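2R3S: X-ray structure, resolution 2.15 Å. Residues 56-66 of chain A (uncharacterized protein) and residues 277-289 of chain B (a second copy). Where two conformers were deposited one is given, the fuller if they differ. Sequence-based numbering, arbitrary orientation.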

# COMPACT_ATOMS: atom_id res chain seq x y z
N MSE A 56 -19.71 -2.91 -6.07
CA MSE A 56 -19.50 -1.61 -6.66
C MSE A 56 -19.63 -0.48 -5.62
O MSE A 56 -18.81 0.43 -5.59
CB MSE A 56 -20.44 -1.38 -7.85
CG MSE A 56 -20.17 -0.07 -8.60
SE MSE A 56 -18.35 -0.01 -9.32
CE MSE A 56 -18.48 -1.49 -10.63
N ARG A 57 -20.63 -0.56 -4.75
CA ARG A 57 -20.86 0.49 -3.75
C ARG A 57 -19.72 0.58 -2.76
O ARG A 57 -19.29 1.67 -2.40
CB ARG A 57 -22.16 0.22 -2.97
CG ARG A 57 -22.49 1.24 -1.89
CD ARG A 57 -22.04 0.80 -0.50
NE ARG A 57 -22.71 -0.43 -0.09
CZ ARG A 57 -22.46 -1.08 1.04
NH1 ARG A 57 -21.56 -0.64 1.90
NH2 ARG A 57 -23.14 -2.19 1.32
N MSE A 58 -19.25 -0.58 -2.29
CA MSE A 58 -18.16 -0.63 -1.31
C MSE A 58 -16.85 -0.14 -1.93
O MSE A 58 -16.13 0.65 -1.31
CB MSE A 58 -18.05 -2.04 -0.75
CG MSE A 58 -19.29 -2.40 0.04
SE MSE A 58 -19.71 -4.28 0.16
CE MSE A 58 -19.22 -4.55 2.05
N LEU A 59 -16.55 -0.58 -3.16
CA LEU A 59 -15.39 -0.03 -3.91
C LEU A 59 -15.45 1.49 -4.11
O LEU A 59 -14.48 2.20 -3.87
CB LEU A 59 -15.20 -0.76 -5.26
CG LEU A 59 -13.97 -0.38 -6.12
CD1 LEU A 59 -12.65 -0.67 -5.37
CD2 LEU A 59 -14.03 -1.07 -7.51
N CYS A 60 -16.58 2.00 -4.59
CA CYS A 60 -16.70 3.42 -4.92
C CYS A 60 -16.68 4.32 -3.68
O CYS A 60 -16.06 5.36 -3.71
CB CYS A 60 -17.96 3.69 -5.73
SG CYS A 60 -17.86 3.02 -7.44
N ASP A 61 -17.33 3.91 -2.59
CA ASP A 61 -17.22 4.66 -1.32
C ASP A 61 -15.76 4.76 -0.89
O ASP A 61 -15.30 5.83 -0.49
CB ASP A 61 -18.03 4.02 -0.21
CG ASP A 61 -19.51 4.19 -0.37
OD1 ASP A 61 -19.94 5.14 -1.05
OD2 ASP A 61 -20.25 3.37 0.22
N TYR A 62 -15.02 3.67 -1.01
CA TYR A 62 -13.60 3.66 -0.69
C TYR A 62 -12.81 4.57 -1.63
O TYR A 62 -11.96 5.33 -1.18
CB TYR A 62 -13.07 2.22 -0.76
CG TYR A 62 -11.66 2.02 -0.24
CD1 TYR A 62 -10.56 2.15 -1.07
CD2 TYR A 62 -11.42 1.72 1.10
CE1 TYR A 62 -9.27 1.97 -0.60
CE2 TYR A 62 -10.14 1.54 1.58
CZ TYR A 62 -9.08 1.67 0.73
OH TYR A 62 -7.82 1.47 1.20
N LEU A 63 -13.11 4.51 -2.92
CA LEU A 63 -12.48 5.43 -3.88
C LEU A 63 -12.78 6.92 -3.59
O LEU A 63 -11.98 7.76 -3.90
CB LEU A 63 -12.86 5.04 -5.32
CG LEU A 63 -12.30 3.69 -5.80
CD1 LEU A 63 -12.90 3.36 -7.17
CD2 LEU A 63 -10.73 3.56 -5.83
N VAL A 64 -13.94 7.21 -3.03
CA VAL A 64 -14.27 8.53 -2.53
C VAL A 64 -13.38 8.84 -1.31
O VAL A 64 -12.68 9.87 -1.28
CB VAL A 64 -15.74 8.66 -2.16
CG1 VAL A 64 -16.01 10.01 -1.42
CG2 VAL A 64 -16.63 8.52 -3.43
N ILE A 65 -13.37 7.93 -0.34
CA ILE A 65 -12.55 8.10 0.87
C ILE A 65 -11.07 8.41 0.50
O ILE A 65 -10.52 9.37 1.01
CB ILE A 65 -12.61 6.89 1.82
CG1 ILE A 65 -14.04 6.67 2.33
CG2 ILE A 65 -11.64 7.08 3.00
CD1 ILE A 65 -14.20 5.33 3.01
N ILE A 66 -10.46 7.67 -0.41
CA ILE A 66 -9.07 7.95 -0.74
C ILE A 66 -8.83 8.97 -1.90
O ILE A 66 -7.73 9.17 -2.31
CB ILE A 66 -8.27 6.60 -0.91
CG1 ILE A 66 -8.58 5.92 -2.26
CG2 ILE A 66 -8.63 5.69 0.23
CD1 ILE A 66 -7.81 4.65 -2.50
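Chain B (277-289) DRITPPDAAAFSL

Chain A is helical from Met A56 to Ile A65, and Ile A66 leaves helical geometry. Chain B begins as a loop. A cis peptide bond precedes Pro B281, the N-cap of a helix that starts at Pro B282 and is kinked near Ser B288 and Leu B289. The two helices run roughly antiparallel, with a signed crossing angle of -147° and axes 8.4 Å apart at closest approach. Met A58 therefore lies by Leu B289, Tyr A62 by Ala B286, and Ile A65 by Ile B279 in the loop.

The direct contacts are largely apolar. Leu B289 CD2 sits over one face of the Tyr A62 ring, 3.5 Å from its centroid, in a CH-pi contact. Ala B286 CB is 3.8 Å from Tyr A62 CE2. Ile A65 packs against two alanines: its CD1 lies 3.5 Å from Ala B285 CB and 3.7 Å from Ala B286 CB. Val A64 CG1 meets Ile B279 CD1 at 3.6 Å.

No direct hydrogen bond crosses between the stretches; two waters do the bridging. Water 1 donates to Asp A61 OD2 (2.5 Å), accepts from Arg A57 NH1 (3.0 Å) and binds Ser B288 OG (3.0 Å). Water 2 donates to Met A58 O (3.2 Å) and Ala B285 O (3.3 Å), and also binds Ser B288 OG (3.1 Å).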

# COMPACT_ATOMS: atom_id res chain seq x y z
N ASP B 277 -23.49 8.93 5.09
CA ASP B 277 -22.81 9.18 3.82
C ASP B 277 -21.97 7.95 3.38
O ASP B 277 -21.73 7.76 2.19
CB ASP B 277 -21.98 10.50 3.83
CG ASP B 277 -20.78 10.50 4.78
OD1 ASP B 277 -20.49 9.47 5.40
OD2 ASP B 277 -20.11 11.57 4.94
N ARG B 278 -21.53 7.15 4.35
CA ARG B 278 -20.76 5.92 4.11
C ARG B 278 -19.35 6.24 3.64
O ARG B 278 -18.63 5.35 3.20
CB ARG B 278 -21.44 4.97 3.10
CG ARG B 278 -22.77 4.41 3.55
CD ARG B 278 -23.11 3.09 2.84
NE ARG B 278 -24.51 2.72 3.07
CZ ARG B 278 -24.96 1.78 3.90
NH1 ARG B 278 -24.14 1.02 4.62
NH2 ARG B 278 -26.26 1.60 4.00
N ILE B 279 -18.95 7.51 3.76
CA ILE B 279 -17.60 7.93 3.43
C ILE B 279 -16.88 8.64 4.61
O ILE B 279 -15.68 8.85 4.54
CB ILE B 279 -17.57 8.78 2.16
CG1 ILE B 279 -18.48 10.02 2.29
CG2 ILE B 279 -18.00 7.94 0.93
CD1 ILE B 279 -18.16 11.13 1.26
N THR B 280 -17.61 8.97 5.68
CA THR B 280 -16.98 9.49 6.91
C THR B 280 -17.54 8.76 8.13
O THR B 280 -18.65 8.21 8.07
CB THR B 280 -17.25 11.01 7.10
OG1 THR B 280 -18.67 11.26 7.04
CG2 THR B 280 -16.51 11.86 6.02
N PRO B 281 -16.78 8.74 9.25
CA PRO B 281 -15.38 9.16 9.31
C PRO B 281 -14.59 8.19 8.47
O PRO B 281 -15.03 7.06 8.29
CB PRO B 281 -14.98 8.97 10.78
CG PRO B 281 -16.14 8.44 11.45
CD PRO B 281 -17.28 8.26 10.53
N PRO B 282 -13.45 8.62 7.96
CA PRO B 282 -12.77 7.82 6.93
C PRO B 282 -12.40 6.39 7.35
O PRO B 282 -12.61 5.47 6.55
CB PRO B 282 -11.53 8.65 6.61
CG PRO B 282 -11.86 10.01 7.03
CD PRO B 282 -12.73 9.87 8.24
N ASP B 283 -11.92 6.19 8.57
CA ASP B 283 -11.50 4.86 9.01
C ASP B 283 -12.70 3.92 9.23
O ASP B 283 -12.65 2.73 8.86
CB ASP B 283 -10.58 4.96 10.25
CG ASP B 283 -9.22 5.65 9.95
OD1 ASP B 283 -8.84 5.84 8.77
OD2 ASP B 283 -8.52 6.01 10.93
N ALA B 284 -13.79 4.44 9.80
CA ALA B 284 -15.00 3.65 9.94
C ALA B 284 -15.57 3.28 8.57
O ALA B 284 -15.99 2.17 8.36
CB ALA B 284 -16.07 4.41 10.75
N ALA B 285 -15.59 4.24 7.66
CA ALA B 285 -16.25 4.07 6.36
C ALA B 285 -15.48 3.09 5.46
O ALA B 285 -16.08 2.35 4.68
CB ALA B 285 -16.45 5.43 5.67
N ALA B 286 -14.15 3.11 5.57
CA ALA B 286 -13.29 2.35 4.69
C ALA B 286 -13.29 0.89 5.13
O ALA B 286 -12.80 0.03 4.42
CB ALA B 286 -11.85 2.95 4.66
N PHE B 287 -13.85 0.61 6.30
CA PHE B 287 -13.90 -0.75 6.81
C PHE B 287 -14.84 -1.67 6.01
O PHE B 287 -14.71 -2.89 6.05
CB PHE B 287 -14.29 -0.76 8.27
CG PHE B 287 -14.10 -2.08 8.90
CD1 PHE B 287 -12.83 -2.51 9.23
CD2 PHE B 287 -15.17 -2.91 9.14
CE1 PHE B 287 -12.63 -3.75 9.81
CE2 PHE B 287 -14.99 -4.15 9.73
CZ PHE B 287 -13.72 -4.58 10.06
N SER B 288 -15.75 -1.09 5.26
CA SER B 288 -16.64 -1.92 4.48
C SER B 288 -15.87 -2.67 3.34
O SER B 288 -16.25 -3.79 2.98
CB SER B 288 -17.83 -1.09 3.97
OG SER B 288 -17.49 -0.42 2.77
N LEU B 289 -14.80 -2.06 2.79
CA LEU B 289 -13.95 -2.72 1.78
C LEU B 289 -13.25 -3.97 2.34
O LEU B 289 -13.13 -4.98 1.64
CB LEU B 289 -12.89 -1.78 1.21
CG LEU B 289 -12.27 -2.23 -0.14
CD1 LEU B 289 -13.25 -2.09 -1.31
CD2 LEU B 289 -11.01 -1.47 -0.45
O HOH W 1 -19.52 1.50 1.64
O HOH W 2 -15.15 1.29 1.70